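Local structure of N-acetylgalactosaminyltransferase 7 (Homo sapiens, 6IWR) at residues A[134-139]-A[315-320]; A[181-186]-A[208-213]; A[467-472]-A[514-519]; A[568-573]-A[584-589]. The protein is a glycosyltransferase of the GT-A class that joins a family 2 domain to a ricin-type beta-trefoil lectin domain. All blocks are in the same frame, centred on the assembly; numbering follows the deposited sequence.

Contact 1: A[134-139]-A[315-320]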
# COMPACT_ATOMS: atom_id res chain seq x y z
N GLN A 134 -5.15 -27.61 22.06
CA GLN A 134 -5.09 -29.01 21.74
C GLN A 134 -5.76 -29.81 22.83
O GLN A 134 -5.91 -29.34 23.93
CB GLN A 134 -3.66 -29.47 21.49
CG GLN A 134 -3.01 -28.89 20.27
CD GLN A 134 -1.57 -29.32 20.09
OE1 GLN A 134 -0.90 -29.66 21.06
NE2 GLN A 134 -1.10 -29.30 18.85
N GLU A 135 -6.15 -31.03 22.50
CA GLU A 135 -6.96 -31.83 23.39
C GLU A 135 -6.24 -32.07 24.70
O GLU A 135 -6.85 -32.03 25.76
CB GLU A 135 -7.31 -33.15 22.70
CG GLU A 135 -8.37 -33.97 23.41
CD GLU A 135 -9.73 -33.32 23.41
OE1 GLU A 135 -10.65 -33.88 24.02
OE2 GLU A 135 -9.89 -32.25 22.80
N GLU A 136 -4.94 -32.27 24.64
CA GLU A 136 -4.15 -32.65 25.79
C GLU A 136 -4.23 -31.60 26.86
O GLU A 136 -3.98 -31.87 28.02
CB GLU A 136 -2.70 -32.85 25.40
CG GLU A 136 -1.83 -33.32 26.55
CD GLU A 136 -0.40 -33.56 26.15
OE1 GLU A 136 -0.06 -33.33 24.97
OE2 GLU A 136 0.37 -33.98 27.02
N CYS A 137 -4.53 -30.38 26.46
CA CYS A 137 -4.65 -29.28 27.38
C CYS A 137 -5.74 -29.48 28.41
O CYS A 137 -5.63 -28.98 29.50
CB CYS A 137 -4.84 -27.97 26.62
SG CYS A 137 -3.32 -27.07 26.30
N LYS A 138 -6.81 -30.16 28.04
CA LYS A 138 -7.94 -30.34 28.94
C LYS A 138 -7.72 -31.43 29.97
O LYS A 138 -8.67 -31.79 30.67
CB LYS A 138 -9.20 -30.68 28.15
CG LYS A 138 -9.27 -30.08 26.77
CD LYS A 138 -10.72 -30.09 26.34
CE LYS A 138 -10.93 -30.04 24.85
NZ LYS A 138 -12.39 -29.95 24.62
N TYR A 139 -6.51 -31.98 30.09
CA TYR A 139 -6.30 -33.07 31.04
C TYR A 139 -5.22 -32.74 32.05
O TYR A 139 -4.68 -33.64 32.69
CB TYR A 139 -6.00 -34.38 30.31
CG TYR A 139 -7.16 -34.81 29.46
CD1 TYR A 139 -8.37 -35.22 30.03
CD2 TYR A 139 -7.08 -34.76 28.09
CE1 TYR A 139 -9.46 -35.58 29.24
CE2 TYR A 139 -8.14 -35.12 27.29
CZ TYR A 139 -9.32 -35.52 27.86
OH TYR A 139 -10.35 -35.87 27.01
N ARG A 315 11.18 -31.25 27.73
CA ARG A 315 9.76 -31.19 28.07
C ARG A 315 9.16 -32.58 27.97
O ARG A 315 9.28 -33.23 26.93
CB ARG A 315 9.03 -30.21 27.15
CG ARG A 315 9.31 -28.76 27.51
CD ARG A 315 9.01 -27.82 26.38
NE ARG A 315 7.58 -27.67 26.16
CZ ARG A 315 6.91 -28.20 25.15
NH1 ARG A 315 7.54 -28.92 24.23
NH2 ARG A 315 5.61 -27.99 25.04
N LYS A 316 8.48 -33.01 29.03
CA LYS A 316 7.91 -34.36 29.03
C LYS A 316 6.67 -34.45 28.16
O LYS A 316 6.34 -35.54 27.67
CB LYS A 316 7.58 -34.77 30.47
CG LYS A 316 8.79 -35.02 31.35
CD LYS A 316 8.66 -36.30 32.16
CE LYS A 316 9.96 -37.14 32.11
NZ LYS A 316 11.14 -36.50 32.78
N THR A 317 6.01 -33.32 27.90
CA THR A 317 4.68 -33.23 27.34
C THR A 317 4.70 -32.39 26.07
O THR A 317 5.59 -31.56 25.89
CB THR A 317 3.76 -32.58 28.37
OG1 THR A 317 3.65 -33.45 29.49
CG2 THR A 317 2.41 -32.34 27.79
N LYS A 318 3.70 -32.57 25.20
CA LYS A 318 3.56 -31.66 24.07
C LYS A 318 3.08 -30.28 24.51
O LYS A 318 3.42 -29.28 23.86
CB LYS A 318 2.59 -32.21 23.03
CG LYS A 318 3.09 -33.48 22.35
CD LYS A 318 3.06 -33.39 20.83
CE LYS A 318 1.64 -33.15 20.31
NZ LYS A 318 1.50 -33.59 18.88
N THR A 319 2.29 -30.21 25.58
CA THR A 319 1.50 -29.02 25.88
C THR A 319 2.08 -28.15 27.00
O THR A 319 1.61 -27.02 27.18
CB THR A 319 0.06 -29.41 26.24
OG1 THR A 319 0.03 -30.77 26.69
CG2 THR A 319 -0.81 -29.31 25.02
N GLU A 320 3.07 -28.61 27.75
CA GLU A 320 3.49 -27.79 28.89
C GLU A 320 4.15 -26.49 28.44
O GLU A 320 4.49 -26.33 27.26
CB GLU A 320 4.44 -28.57 29.80
CG GLU A 320 5.52 -29.28 29.05
CD GLU A 320 6.29 -30.19 29.97
OE1 GLU A 320 7.46 -29.90 30.27
OE2 GLU A 320 5.70 -31.19 30.42

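Contact 2: A[181-186]-A[208-213]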
# COMPACT_ATOMS: atom_id res chain seq x y z
N GLU A 181 -9.22 -7.82 40.66
CA GLU A 181 -9.68 -6.54 40.14
C GLU A 181 -9.31 -6.49 38.66
O GLU A 181 -8.36 -7.14 38.22
CB GLU A 181 -9.04 -5.35 40.88
CG GLU A 181 -7.54 -5.23 40.60
CD GLU A 181 -6.85 -4.07 41.31
OE1 GLU A 181 -7.56 -3.13 41.75
OE2 GLU A 181 -5.59 -4.11 41.43
N ILE A 182 -10.07 -5.72 37.90
CA ILE A 182 -9.75 -5.41 36.51
C ILE A 182 -9.55 -3.91 36.45
O ILE A 182 -10.49 -3.14 36.63
CB ILE A 182 -10.84 -5.87 35.53
CG1 ILE A 182 -11.02 -7.40 35.59
CG2 ILE A 182 -10.48 -5.39 34.13
CD1 ILE A 182 -12.20 -7.95 34.75
N VAL A 183 -8.31 -3.49 36.21
CA VAL A 183 -7.94 -2.08 36.19
C VAL A 183 -7.83 -1.62 34.74
O VAL A 183 -6.94 -2.07 34.01
CB VAL A 183 -6.62 -1.85 36.94
CG1 VAL A 183 -6.08 -0.44 36.67
CG2 VAL A 183 -6.79 -2.10 38.42
N LEU A 184 -8.75 -0.76 34.32
CA LEU A 184 -8.64 -0.15 32.99
C LEU A 184 -7.85 1.14 33.14
O LEU A 184 -8.12 1.93 34.06
CB LEU A 184 -10.01 0.12 32.37
CG LEU A 184 -11.09 -0.97 32.43
CD1 LEU A 184 -12.42 -0.39 31.95
CD2 LEU A 184 -10.74 -2.26 31.66
N ILE A 185 -6.86 1.34 32.28
CA ILE A 185 -6.05 2.55 32.27
C ILE A 185 -6.38 3.32 31.01
O ILE A 185 -6.01 2.93 29.90
CB ILE A 185 -4.54 2.25 32.34
CG1 ILE A 185 -4.19 1.46 33.59
CG2 ILE A 185 -3.77 3.56 32.31
CD1 ILE A 185 -4.22 2.28 34.83
N ASP A 186 -7.07 4.44 31.19
CA ASP A 186 -7.41 5.35 30.10
C ASP A 186 -6.22 6.23 29.80
O ASP A 186 -5.87 7.09 30.61
CB ASP A 186 -8.60 6.21 30.51
CG ASP A 186 -9.09 7.06 29.38
OD1 ASP A 186 -8.33 7.28 28.41
OD2 ASP A 186 -10.26 7.50 29.47
N LEU A 208 -15.45 -4.45 41.12
CA LEU A 208 -14.43 -5.36 40.63
C LEU A 208 -13.60 -4.71 39.53
O LEU A 208 -12.38 -4.92 39.45
CB LEU A 208 -15.08 -6.65 40.13
CG LEU A 208 -14.30 -7.97 40.23
CD1 LEU A 208 -13.97 -8.44 38.83
CD2 LEU A 208 -13.04 -7.86 41.10
N VAL A 209 -14.26 -3.93 38.67
CA VAL A 209 -13.64 -3.26 37.53
C VAL A 209 -13.53 -1.78 37.86
O VAL A 209 -14.46 -1.19 38.41
CB VAL A 209 -14.47 -3.47 36.25
CG1 VAL A 209 -13.78 -2.83 35.01
CG2 VAL A 209 -14.79 -4.95 36.07
N LYS A 210 -12.40 -1.20 37.55
CA LYS A 210 -12.17 0.19 37.88
C LYS A 210 -11.37 0.81 36.74
O LYS A 210 -10.68 0.10 35.99
CB LYS A 210 -11.46 0.33 39.25
CG LYS A 210 -10.36 -0.71 39.53
CD LYS A 210 -9.88 -0.76 40.99
CE LYS A 210 -10.91 -1.44 41.93
NZ LYS A 210 -10.53 -2.82 42.34
N VAL A 211 -11.52 2.12 36.57
CA VAL A 211 -10.82 2.85 35.53
C VAL A 211 -10.05 3.97 36.19
O VAL A 211 -10.54 4.59 37.13
CB VAL A 211 -11.78 3.41 34.46
CG1 VAL A 211 -12.76 4.40 35.08
CG2 VAL A 211 -10.99 4.05 33.34
N PHE A 212 -8.85 4.23 35.71
CA PHE A 212 -8.06 5.37 36.13
C PHE A 212 -7.66 6.13 34.89
O PHE A 212 -7.19 5.53 33.92
CB PHE A 212 -6.82 4.97 36.94
CG PHE A 212 -7.13 4.24 38.22
CD1 PHE A 212 -7.91 4.83 39.20
CD2 PHE A 212 -6.63 2.96 38.45
CE1 PHE A 212 -8.19 4.16 40.37
CE2 PHE A 212 -6.91 2.28 39.63
CZ PHE A 212 -7.69 2.88 40.60
N ARG A 213 -7.89 7.45 34.91
CA ARG A 213 -7.56 8.34 33.81
C ARG A 213 -6.16 8.91 33.97
O ARG A 213 -5.72 9.25 35.07
CB ARG A 213 -8.54 9.50 33.76
CG ARG A 213 -9.66 9.30 32.81
CD ARG A 213 -10.61 8.22 33.30
NE ARG A 213 -11.50 7.82 32.21
CZ ARG A 213 -12.76 7.45 32.40
NH1 ARG A 213 -13.26 7.43 33.63
NH2 ARG A 213 -13.51 7.12 31.38

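Contact 3: A[467-472]-A[514-519]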
# COMPACT_ATOMS: atom_id res chain seq x y z
N LEU A 467 23.74 -13.17 11.52
CA LEU A 467 24.43 -11.94 11.87
C LEU A 467 24.78 -11.17 10.60
O LEU A 467 25.28 -11.77 9.64
CB LEU A 467 25.69 -12.26 12.65
CG LEU A 467 25.60 -12.36 14.18
CD1 LEU A 467 24.13 -12.48 14.63
CD2 LEU A 467 26.47 -13.50 14.75
N PRO A 468 24.55 -9.86 10.55
CA PRO A 468 24.77 -9.13 9.29
C PRO A 468 26.23 -8.74 9.16
O PRO A 468 26.89 -8.50 10.17
CB PRO A 468 23.89 -7.90 9.44
CG PRO A 468 24.02 -7.57 10.91
CD PRO A 468 24.03 -8.95 11.60
N PRO A 469 26.75 -8.66 7.93
CA PRO A 469 28.11 -8.13 7.74
C PRO A 469 28.20 -6.67 8.15
O PRO A 469 27.23 -5.92 8.08
CB PRO A 469 28.34 -8.30 6.23
CG PRO A 469 27.39 -9.35 5.80
CD PRO A 469 26.19 -9.21 6.68
N LYS A 470 29.40 -6.27 8.59
CA LYS A 470 29.68 -4.88 8.88
C LYS A 470 29.39 -4.03 7.66
O LYS A 470 29.35 -4.56 6.54
CB LYS A 470 31.14 -4.71 9.30
CG LYS A 470 31.46 -5.28 10.65
CD LYS A 470 32.95 -5.61 10.80
CE LYS A 470 33.16 -7.12 10.69
NZ LYS A 470 34.43 -7.57 11.33
N ASN A 471 29.18 -2.73 7.83
CA ASN A 471 28.98 -1.84 6.69
C ASN A 471 30.31 -1.32 6.19
O ASN A 471 31.22 -1.05 6.98
CB ASN A 471 28.08 -0.67 7.06
CG ASN A 471 26.64 -1.07 7.23
OD1 ASN A 471 26.13 -1.93 6.50
ND2 ASN A 471 25.97 -0.47 8.21
N VAL A 472 30.44 -1.17 4.87
CA VAL A 472 31.53 -0.36 4.33
C VAL A 472 31.20 1.12 4.47
O VAL A 472 32.02 1.90 4.97
CB VAL A 472 31.83 -0.72 2.87
CG1 VAL A 472 32.93 0.20 2.34
CG2 VAL A 472 32.26 -2.16 2.74
N ASN A 514 27.42 -3.33 2.20
CA ASN A 514 28.00 -4.40 2.98
C ASN A 514 29.48 -4.59 2.71
O ASN A 514 29.97 -4.32 1.62
CB ASN A 514 27.35 -5.73 2.59
CG ASN A 514 26.44 -6.21 3.61
OD1 ASN A 514 26.45 -5.69 4.73
ND2 ASN A 514 25.66 -7.22 3.28
N GLU A 515 30.16 -5.18 3.69
CA GLU A 515 31.40 -5.88 3.38
C GLU A 515 31.16 -7.11 2.52
O GLU A 515 32.11 -7.65 1.95
CB GLU A 515 32.14 -6.30 4.65
CG GLU A 515 32.85 -5.18 5.37
CD GLU A 515 33.68 -5.71 6.53
OE1 GLU A 515 33.55 -6.91 6.86
OE2 GLU A 515 34.47 -4.92 7.10
N ALA A 516 29.91 -7.58 2.41
CA ALA A 516 29.58 -8.68 1.52
C ALA A 516 29.20 -8.20 0.13
O ALA A 516 28.75 -9.00 -0.70
CB ALA A 516 28.45 -9.52 2.11
N ASN A 517 29.37 -6.91 -0.15
CA ASN A 517 29.05 -6.37 -1.45
C ASN A 517 27.54 -6.29 -1.68
O ASN A 517 27.07 -6.36 -2.82
CB ASN A 517 29.74 -7.19 -2.54
CG ASN A 517 31.26 -7.11 -2.44
OD1 ASN A 517 31.83 -6.04 -2.58
ND2 ASN A 517 31.92 -8.24 -2.22
N GLN A 518 26.75 -6.15 -0.62
CA GLN A 518 25.31 -5.98 -0.77
C GLN A 518 24.95 -4.51 -0.60
O GLN A 518 25.40 -3.86 0.34
CB GLN A 518 24.54 -6.86 0.23
CG GLN A 518 24.96 -8.34 0.23
CD GLN A 518 24.13 -9.21 1.20
OE1 GLN A 518 24.14 -9.00 2.42
NE2 GLN A 518 23.41 -10.19 0.64
N LEU A 519 24.16 -3.99 -1.55
CA LEU A 519 23.62 -2.64 -1.48
C LEU A 519 22.19 -2.73 -0.95
O LEU A 519 21.29 -3.20 -1.66
CB LEU A 519 23.65 -1.97 -2.85
CG LEU A 519 24.22 -0.56 -2.98
CD1 LEU A 519 23.76 0.03 -4.29
CD2 LEU A 519 23.84 0.34 -1.81

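Contact 4: A[568-573]-A[584-589]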
# COMPACT_ATOMS: atom_id res chain seq x y z
N ARG A 568 23.15 7.42 -14.17
CA ARG A 568 21.90 8.14 -13.99
C ARG A 568 21.60 9.06 -15.16
O ARG A 568 22.50 9.44 -15.88
CB ARG A 568 21.93 8.94 -12.69
CG ARG A 568 22.63 10.28 -12.80
CD ARG A 568 22.99 10.82 -11.45
NE ARG A 568 23.94 11.89 -11.56
CZ ARG A 568 25.20 11.82 -11.17
NH1 ARG A 568 25.65 10.71 -10.63
NH2 ARG A 568 26.00 12.85 -11.32
N SER A 569 20.33 9.43 -15.36
CA SER A 569 19.99 10.44 -16.35
C SER A 569 19.78 11.86 -15.84
O SER A 569 20.16 12.81 -16.50
CB SER A 569 18.80 10.03 -17.18
OG SER A 569 18.50 11.04 -18.11
N GLU A 570 19.19 12.02 -14.68
CA GLU A 570 18.86 13.34 -14.14
C GLU A 570 17.66 14.00 -14.79
O GLU A 570 16.70 14.32 -14.12
CB GLU A 570 20.04 14.31 -14.25
CG GLU A 570 21.39 13.73 -13.91
CD GLU A 570 22.26 14.69 -13.13
OE1 GLU A 570 21.75 15.76 -12.75
OE2 GLU A 570 23.44 14.39 -12.89
N VAL A 571 17.72 14.23 -16.08
CA VAL A 571 16.62 14.84 -16.78
C VAL A 571 15.40 13.94 -16.75
O VAL A 571 14.28 14.39 -16.61
CB VAL A 571 17.00 15.18 -18.22
CG1 VAL A 571 17.63 13.98 -18.88
CG2 VAL A 571 15.80 15.65 -19.00
N LEU A 572 15.66 12.65 -16.88
CA LEU A 572 14.69 11.58 -16.83
C LEU A 572 14.44 10.96 -15.46
O LEU A 572 13.55 10.14 -15.35
CB LEU A 572 15.06 10.49 -17.83
CG LEU A 572 14.93 10.81 -19.31
CD1 LEU A 572 15.46 9.66 -20.14
CD2 LEU A 572 13.50 11.11 -19.69
N HIS A 573 15.20 11.34 -14.44
CA HIS A 573 15.07 10.76 -13.09
C HIS A 573 15.19 9.23 -13.07
O HIS A 573 14.39 8.52 -12.49
CB HIS A 573 13.79 11.20 -12.41
CG HIS A 573 13.75 12.64 -12.03
ND1 HIS A 573 14.58 13.58 -12.60
CD2 HIS A 573 12.98 13.31 -11.15
CE1 HIS A 573 14.32 14.76 -12.08
NE2 HIS A 573 13.35 14.62 -11.19
N LYS A 584 31.98 10.47 -18.07
CA LYS A 584 30.60 10.69 -17.69
C LYS A 584 30.47 11.04 -16.22
O LYS A 584 30.79 10.20 -15.36
CB LYS A 584 29.76 9.45 -18.00
CG LYS A 584 29.77 9.00 -19.42
CD LYS A 584 28.54 8.16 -19.65
CE LYS A 584 28.20 8.09 -21.12
NZ LYS A 584 28.76 9.30 -21.81
N THR A 585 30.04 12.26 -15.88
CA THR A 585 29.81 12.52 -14.47
C THR A 585 28.57 11.84 -13.96
O THR A 585 28.40 11.69 -12.75
CB THR A 585 29.67 14.00 -14.16
OG1 THR A 585 28.75 14.58 -15.09
CG2 THR A 585 31.02 14.69 -14.22
N THR A 586 27.67 11.48 -14.87
CA THR A 586 26.51 10.70 -14.50
C THR A 586 26.88 9.37 -13.85
O THR A 586 25.99 8.68 -13.35
CB THR A 586 25.66 10.45 -15.72
OG1 THR A 586 26.51 10.27 -16.86
CG2 THR A 586 24.76 11.64 -15.94
N GLN A 587 28.14 8.99 -13.89
CA GLN A 587 28.60 7.78 -13.23
C GLN A 587 29.39 8.08 -11.98
O GLN A 587 30.08 7.20 -11.48
CB GLN A 587 29.42 6.93 -14.19
CG GLN A 587 28.60 6.23 -15.23
CD GLN A 587 29.44 5.53 -16.26
OE1 GLN A 587 28.93 5.05 -17.27
NE2 GLN A 587 30.75 5.49 -16.02
N LYS A 588 29.29 9.29 -11.44
CA LYS A 588 30.04 9.69 -10.26
C LYS A 588 29.05 9.93 -9.13
O LYS A 588 28.07 10.67 -9.30
CB LYS A 588 30.90 10.93 -10.52
CG LYS A 588 32.33 10.56 -10.93
CD LYS A 588 33.00 11.49 -11.92
CE LYS A 588 33.61 10.66 -13.06
NZ LYS A 588 34.87 11.21 -13.62
N TRP A 589 29.30 9.28 -7.99
CA TRP A 589 28.37 9.25 -6.87
C TRP A 589 29.12 9.44 -5.57
O TRP A 589 30.28 9.04 -5.46
CB TRP A 589 27.64 7.91 -6.76
CG TRP A 589 26.93 7.52 -7.96
CD1 TRP A 589 27.42 6.81 -9.02
CD2 TRP A 589 25.55 7.78 -8.25
NE1 TRP A 589 26.43 6.63 -9.97
CE2 TRP A 589 25.28 7.22 -9.52
CE3 TRP A 589 24.53 8.45 -7.57
CZ2 TRP A 589 24.04 7.32 -10.11
CZ3 TRP A 589 23.30 8.53 -8.15
CH2 TRP A 589 23.06 7.97 -9.41

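Contact 1: A[134-139]-A[315-320]
E136 reaches across to the 315-320 loop and shows how an acidic side chain can pack against the aliphatic parts of its neighbours. Its first torsion sets CG anti to the backbone N (chi1 -177°), and beyond CG the chain stays extended. E136 CB lies 4.0 Å from T319 CG2. At the tip, E136 OE1 meets the aliphatic base of K318, 3.5 Å from K318 CB, with the two side chains crossing at about a right angle. The carboxylate is modelled too tightly against T317 and T319, so its exact place is doubtful; T319 OG1 has a weak hydrogen bond from W140 NE1. The ammonium of K318 stands farther off, its NZ 6.3 Å from E136 OE1, so any attraction would be a modest electrostatic one. The methyl of T319 faces the neighbouring residues: T319 CG2 is 3.6 Å from C137 SG, whose disulfide runs to C375, and 4.0 Å from Q134 OE1. Within the second segment, R315 NH2 donates to K318 O and E320 O, tying its own loop together. In sequence the 3-10 turn 135-138 comes after helix 117-122 and just before strand 140-141, while the 315-320 loop connects helix 309-313 to strand 322-323. In space E136 also touches L67 of strand 66-67, and T317 touches W140 of strand 140-141.

Contact 2: A[181-186]-A[208-213]
E181 and K210 meet at about a right angle: the lysine, bent in its outer torsions, brings NZ to the anti lone pair of E181 OE1 at 3.0 Å in a salt bridge. The other oxygen, E181 OE2, is held by S150 OG and L233 N, so the carboxylate is gripped at both oxygens. At the other end a second salt bridge joins R213 NE to D186 OD2 at 3.0 Å. The acceptor lies in the guanidinium plane, yet the carboxylate plane is turned 51° away; V211 CG2 sits over the guanidinium centre, D186 OD1 accepts from S189 OG, and R213 NH1 also bridges to D199 of helix 197-201. Between them apolar groups pack in two sets. I182 and V209 lie side by side pointing the same way, and L184 CD1 crosses to V209 CG1 at 4.1 Å. On the other face, I185 CD1 approaches the edge of the F212 ring, while V183 CG1 comes to F212 CD2 obliquely at 3.9 Å. Five backbone hydrogen bonds, from I182 N to L208 O through D186 N to F212 O, fix this register in two parallel strands whose local axes are 24° apart. Strand 149-155 flanks 181-186, and helix 160-173 packs on I182 and L184. Strand 179-186, helix 197-201 and strand 209-213 form a beta-alpha-beta unit, the building block of the Rossmann-like sheet of GT-A glycosyltransferases.

Contact 3: A[467-472]-A[514-519]
The carboxamide of N514 has the P469 ring on one side of its plane, with P469 CB 3.6 Å from N514 OD1 and P469 CG 3.7 Å from N514 ND2. Beyond the OD1 end of the group, rather than over its other face, comes the amide of N471, N471 OD1 being 4.2 Å from N514 OD1 and the two planes 31° apart; N471 ND2 is engaged by A422 O. The proline ring continues onto A516, where P469 CG and A516 CB touch at 3.8 Å. N514 opens a type I beta turn to N517 that joins strands 511-514 and 519-521 of the ricin-type beta-trefoil domain, and N471 pairs with N514 as an antiparallel, non-hydrogen-bonded pair where strand 471-474 begins alongside. One backbone bond crosses the contact, E515 N to K470 O at 3.0 Å and nearly straight (164°). E515 CG is anti to its carbonyl carbon (chi1 -76°) and lies beside K470 O, and from there the extended chain carries the carboxylate across the lysine, E515 CD meeting K470 CB at 3.9 Å. K470 NZ, 4.6 Å from E515 OE1, is not in contact, though a weak attraction is possible. V472 CG2 lies 4.0 Å from E515 CG and rests against the N514 carbonyl.

Contact 4: A[568-573]-A[584-589]
R568 NH1 donates to K588 O at 2.8 Å, a fairly straight bond (162°) in which the donor approaches from above the carbonyl plane. The same nitrogen lies over the centre of the W589 ring, so the guanidinium is not stacked flat but stands almost upright on the indole, the two planes 80° apart. This is a cation-pi contact, with R568 CZ 4.7 Å from the centroid of the W589 six-membered ring. The aliphatic part of the arginine runs over the CH2 and CZ2 end of the ring: R568 CD is 3.5 Å from W589 CH2. T586 CA covers the centre of one guanidinium face, and T586 CG2 touches R568 CG at 4.0 Å. Within its own segment R568 NE forms a salt bridge to E570 OE2 at 2.9 Å, which fixes the rotation of the group and would offset its positive charge. W589 NE1 in turn bonds to L566 O. Farther along the 568-573 loop, H573 NE2 bonds to E279 of the second subunit, so this loop also meets the other chain of the assembly. Q587, K588 and W589 form a QxW motif, characteristic of ricin-type beta-trefoils; here its buried tryptophan packs against R568 at the end of strand 565-568.

The four contacts divide a two-domain chain between them. Contact 2 falls, in sequence, between the two segments of contact 1, and both belong to the glycosyltransferase (GT-A) part, their centres about 34 Å apart: contact 2 pairs strands of the mixed sheet, whereas contact 1 joins loops beside a different part of it, one running into strand 322-323 and one linked by C137 to C375. Contact 3 follows at the entry to the beta-trefoil, next to helix 417-423 and so near the junction of the two parts. Contact 4 lies deeper in the trefoil, about 25 Å from contact 3 between centres. Contacts 2 and 4, about 61 Å apart between centres, lie on opposite sides of the chain's centre.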